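Long-range contact in periplasmic His/Glu/Gln/Arg/opine family-binding protein (Silicibacter pomeroyi, PDB 3I6V), which probably serves as the periplasmic solute-binding component of an amino-acid ABC transporter and binds lysine: residues Pro90-Ser95 with Phe150-Tyr155. Residues are numbered along the deposited sequence; the frame is centred on the assembly and turned at random.
Sequences PPTASS and FADRDY
Ser-95 and Ala-151 form an antiparallel hydrogen-bonded pair, Ser-95 N giving to Ala-151 O (2.9 Å) and Ala-151 N to Ser-95 O (3.1 Å). A third backbone bond, Arg-153 N to Ala-93 O, carries the pairing onto the first turn of helix 153-162. At the buried end Phe-150, its CG anti to the backbone N (chi1 -174°), lays its ring obliquely against the neighbouring strand: CZ lies 3.6 Å from Ser-94 CB and CD1 3.4 Å from Ser-95 O. Beyond the contact this ring stacks on Tyr-120. An alanine in place of Phe-150 would probably open a gap beside Ser-94 CB and leave Tyr-120 without its stacking partner. On the other side of the sheet the extended Arg-153 chain runs past Ser-95 OG, which lies 3.5 Å from Arg-153 CG; Asp-173 OD1 forms a hydrogen bond with this hydroxyl and a salt bridge with Arg-153 NH1. Toward Pro-90 the fit loosens: Thr-92 OG1 stays 3.8 Å from Asp-152 OD1 and 3.9 Å from Asp-154 OD2. Asp-152 instead N-caps the helix, OD2 accepting from Tyr-155 N and hydrogen-bonded to Tyr-18 OH. The side chain of Asp-152 lies about 5 Å from the bound lysine, and this strand-to-helix junction borders the interdomain cleft typical of family 3 periplasmic solute-binding proteins.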
ATOM      1  N   PRO A  90      10.611   3.920  -0.647  1.00 26.44           N
ATOM      2  CA  PRO A  90      10.654   5.364  -0.482  1.00 27.20           C
ATOM      3  C   PRO A  90       9.281   5.989  -0.735  1.00 27.70           C
ATOM      4  O   PRO A  90       8.441   5.366  -1.424  1.00 27.59           O
ATOM      5  CB  PRO A  90      11.698   5.839  -1.544  1.00 27.37           C
ATOM      6  CG  PRO A  90      12.604   4.597  -1.717  1.00 27.93           C
ATOM      7  CD  PRO A  90      11.601   3.440  -1.639  1.00 26.83           C
ATOM      8  N   PRO A  91       9.045   7.201  -0.182  1.00 28.00           N
ATOM      9  CA  PRO A  91       7.759   7.858  -0.402  1.00 28.33           C
ATOM     10  C   PRO A  91       7.499   7.935  -1.899  1.00 28.55           C
ATOM     11  O   PRO A  91       8.405   8.305  -2.659  1.00 27.68           O
ATOM     12  CB  PRO A  91       7.967   9.266   0.189  1.00 28.72           C
ATOM     13  CG  PRO A  91       9.121   9.123   1.169  1.00 29.04           C
ATOM     14  CD  PRO A  91       9.988   8.034   0.604  1.00 27.84           C
ATOM     15  N   THR A  92       6.318   7.516  -2.346  1.00 28.22           N
ATOM     16  CA  THR A  92       5.960   7.718  -3.776  1.00 28.80           C
ATOM     17  C   THR A  92       4.642   8.500  -3.926  1.00 28.37           C
ATOM     18  O   THR A  92       3.863   8.606  -2.982  1.00 27.73           O
ATOM     19  CB  THR A  92       5.963   6.401  -4.597  1.00 29.81           C
ATOM     20  OG1 THR A  92       5.115   5.442  -3.961  1.00 31.16           O
ATOM     21  CG2 THR A  92       7.406   5.804  -4.715  1.00 31.43           C
ATOM     22  N   ALA A  93       4.393   9.040  -5.111  1.00 26.44           N
ATOM     23  CA  ALA A  93       3.310   9.980  -5.282  1.00 25.84           C
ATOM     24  C   ALA A  93       1.929   9.337  -5.211  1.00 25.03           C
ATOM     25  O   ALA A  93       1.780   8.106  -5.323  1.00 23.98           O
ATOM     26  CB  ALA A  93       3.484  10.747  -6.598  1.00 25.20           C
ATOM     27  N   SER A  94       0.932  10.187  -5.020  1.00 23.86           N
ATOM     28  CA  SER A  94      -0.460   9.846  -5.268  1.00 24.89           C
ATOM     29  C   SER A  94      -0.903  10.608  -6.518  1.00 25.72           C
ATOM     30  O   SER A  94      -0.345  11.689  -6.827  1.00 25.45           O
ATOM     31  CB  SER A  94      -1.307  10.236  -4.078  1.00 24.76           C
ATOM     32  OG  SER A  94      -0.983   9.434  -2.955  1.00 25.53           O
ATOM     33  N   SER A  95      -1.887  10.068  -7.237  1.00 25.91           N
ATOM     34  CA  SER A  95      -2.295  10.615  -8.540  1.00 26.08           C
ATOM     35  C   SER A  95      -3.774  10.438  -8.761  1.00 25.43           C
ATOM     36  O   SER A  95      -4.414   9.595  -8.117  1.00 24.57           O
ATOM     37  CB  SER A  95      -1.580   9.904  -9.691  1.00 26.59           C
ATOM     38  OG  SER A  95      -0.188   9.888  -9.511  1.00 30.55           O
ATOM     39  N   PHE A 150      -8.475   8.878  -6.690  1.00 21.88           N
ATOM     40  CA  PHE A 150      -7.186   9.374  -6.181  1.00 21.12           C
ATOM     41  C   PHE A 150      -6.553   8.255  -5.359  1.00 20.00           C
ATOM     42  O   PHE A 150      -7.136   7.801  -4.381  1.00 19.92           O
ATOM     43  CB  PHE A 150      -7.441  10.621  -5.323  1.00 20.10           C
ATOM     44  CG  PHE A 150      -6.186  11.324  -4.847  1.00 20.88           C
ATOM     45  CD1 PHE A 150      -5.295  11.898  -5.764  1.00 20.25           C
ATOM     46  CD2 PHE A 150      -5.921  11.433  -3.476  1.00 17.43           C
ATOM     47  CE1 PHE A 150      -4.141  12.569  -5.313  1.00 21.97           C
ATOM     48  CE2 PHE A 150      -4.793  12.095  -3.000  1.00 18.66           C
ATOM     49  CZ  PHE A 150      -3.892  12.670  -3.918  1.00 19.44           C
ATOM     50  N   ALA A 151      -5.367   7.814  -5.765  1.00 19.97           N
ATOM     51  CA  ALA A 151      -4.755   6.625  -5.194  1.00 20.77           C
ATOM     52  C   ALA A 151      -3.271   6.663  -5.381  1.00 21.60           C
ATOM     53  O   ALA A 151      -2.733   7.560  -6.022  1.00 22.73           O
ATOM     54  CB  ALA A 151      -5.338   5.326  -5.895  1.00 20.65           C
ATOM     55  N   ASP A 152      -2.605   5.652  -4.851  1.00 22.33           N
ATOM     56  CA  ASP A 152      -1.168   5.540  -4.961  1.00 23.28           C
ATOM     57  C   ASP A 152      -0.782   5.372  -6.422  1.00 24.36           C
ATOM     58  O   ASP A 152      -1.416   4.558  -7.157  1.00 23.75           O
ATOM     59  CB  ASP A 152      -0.737   4.327  -4.177  1.00 23.03           C
ATOM     60  CG  ASP A 152       0.720   4.114  -4.209  1.00 27.83           C
ATOM     61  OD1 ASP A 152       1.436   4.782  -3.424  1.00 25.95           O
ATOM     62  OD2 ASP A 152       1.141   3.224  -4.992  1.00 31.07           O
ATOM     63  N   ARG A 153       0.232   6.133  -6.847  1.00 23.47           N
ATOM     64  CA  ARG A 153       0.648   6.154  -8.232  1.00 25.09           C
ATOM     65  C   ARG A 153       1.149   4.772  -8.667  1.00 25.97           C
ATOM     66  O   ARG A 153       0.872   4.338  -9.796  1.00 26.20           O
ATOM     67  CB  ARG A 153       1.739   7.203  -8.502  1.00 25.38           C
ATOM     68  CG  ARG A 153       2.087   7.310 -10.015  1.00 27.93           C
ATOM     69  CD  ARG A 153       3.091   8.441 -10.362  1.00 30.49           C
ATOM     70  NE  ARG A 153       3.408   8.304 -11.773  1.00 34.31           N
ATOM     71  CZ  ARG A 153       2.685   8.825 -12.761  1.00 33.58           C
ATOM     72  NH1 ARG A 153       1.621   9.589 -12.515  1.00 31.56           N
ATOM     73  NH2 ARG A 153       3.056   8.607 -14.011  1.00 35.38           N
ATOM     74  N   ASP A 154       1.886   4.083  -7.804  1.00 26.05           N
ATOM     75  CA  ASP A 154       2.384   2.786  -8.207  1.00 27.86           C
ATOM     76  C   ASP A 154       1.307   1.711  -8.347  1.00 27.60           C
ATOM     77  O   ASP A 154       1.493   0.746  -9.109  1.00 27.82           O
ATOM     78  CB  ASP A 154       3.550   2.338  -7.341  1.00 28.71           C
ATOM     79  CG  ASP A 154       4.798   3.184  -7.599  1.00 33.74           C
ATOM     80  OD1 ASP A 154       4.743   4.091  -8.460  1.00 37.08           O
ATOM     81  OD2 ASP A 154       5.810   2.953  -6.937  1.00 38.60           O
ATOM     82  N   TYR A 155       0.192   1.893  -7.636  1.00 25.71           N
ATOM     83  CA  TYR A 155      -0.956   1.026  -7.805  1.00 25.14           C
ATOM     84  C   TYR A 155      -1.602   1.349  -9.175  1.00 25.19           C
ATOM     85  O   TYR A 155      -1.980   0.432  -9.953  1.00 24.04           O
ATOM     86  CB  TYR A 155      -1.958   1.234  -6.661  1.00 24.31           C
ATOM     87  CG  TYR A 155      -3.296   0.545  -6.883  1.00 25.22           C
ATOM     88  CD1 TYR A 155      -3.407  -0.857  -6.878  1.00 25.12           C
ATOM     89  CD2 TYR A 155      -4.447   1.296  -7.100  1.00 25.53           C
ATOM     90  CE1 TYR A 155      -4.661  -1.486  -7.081  1.00 25.48           C
ATOM     91  CE2 TYR A 155      -5.673   0.699  -7.297  1.00 26.55           C
ATOM     92  CZ  TYR A 155      -5.780  -0.680  -7.311  1.00 27.61           C
ATOM     93  OH  TYR A 155      -7.026  -1.207  -7.554  1.00 28.36           O
TER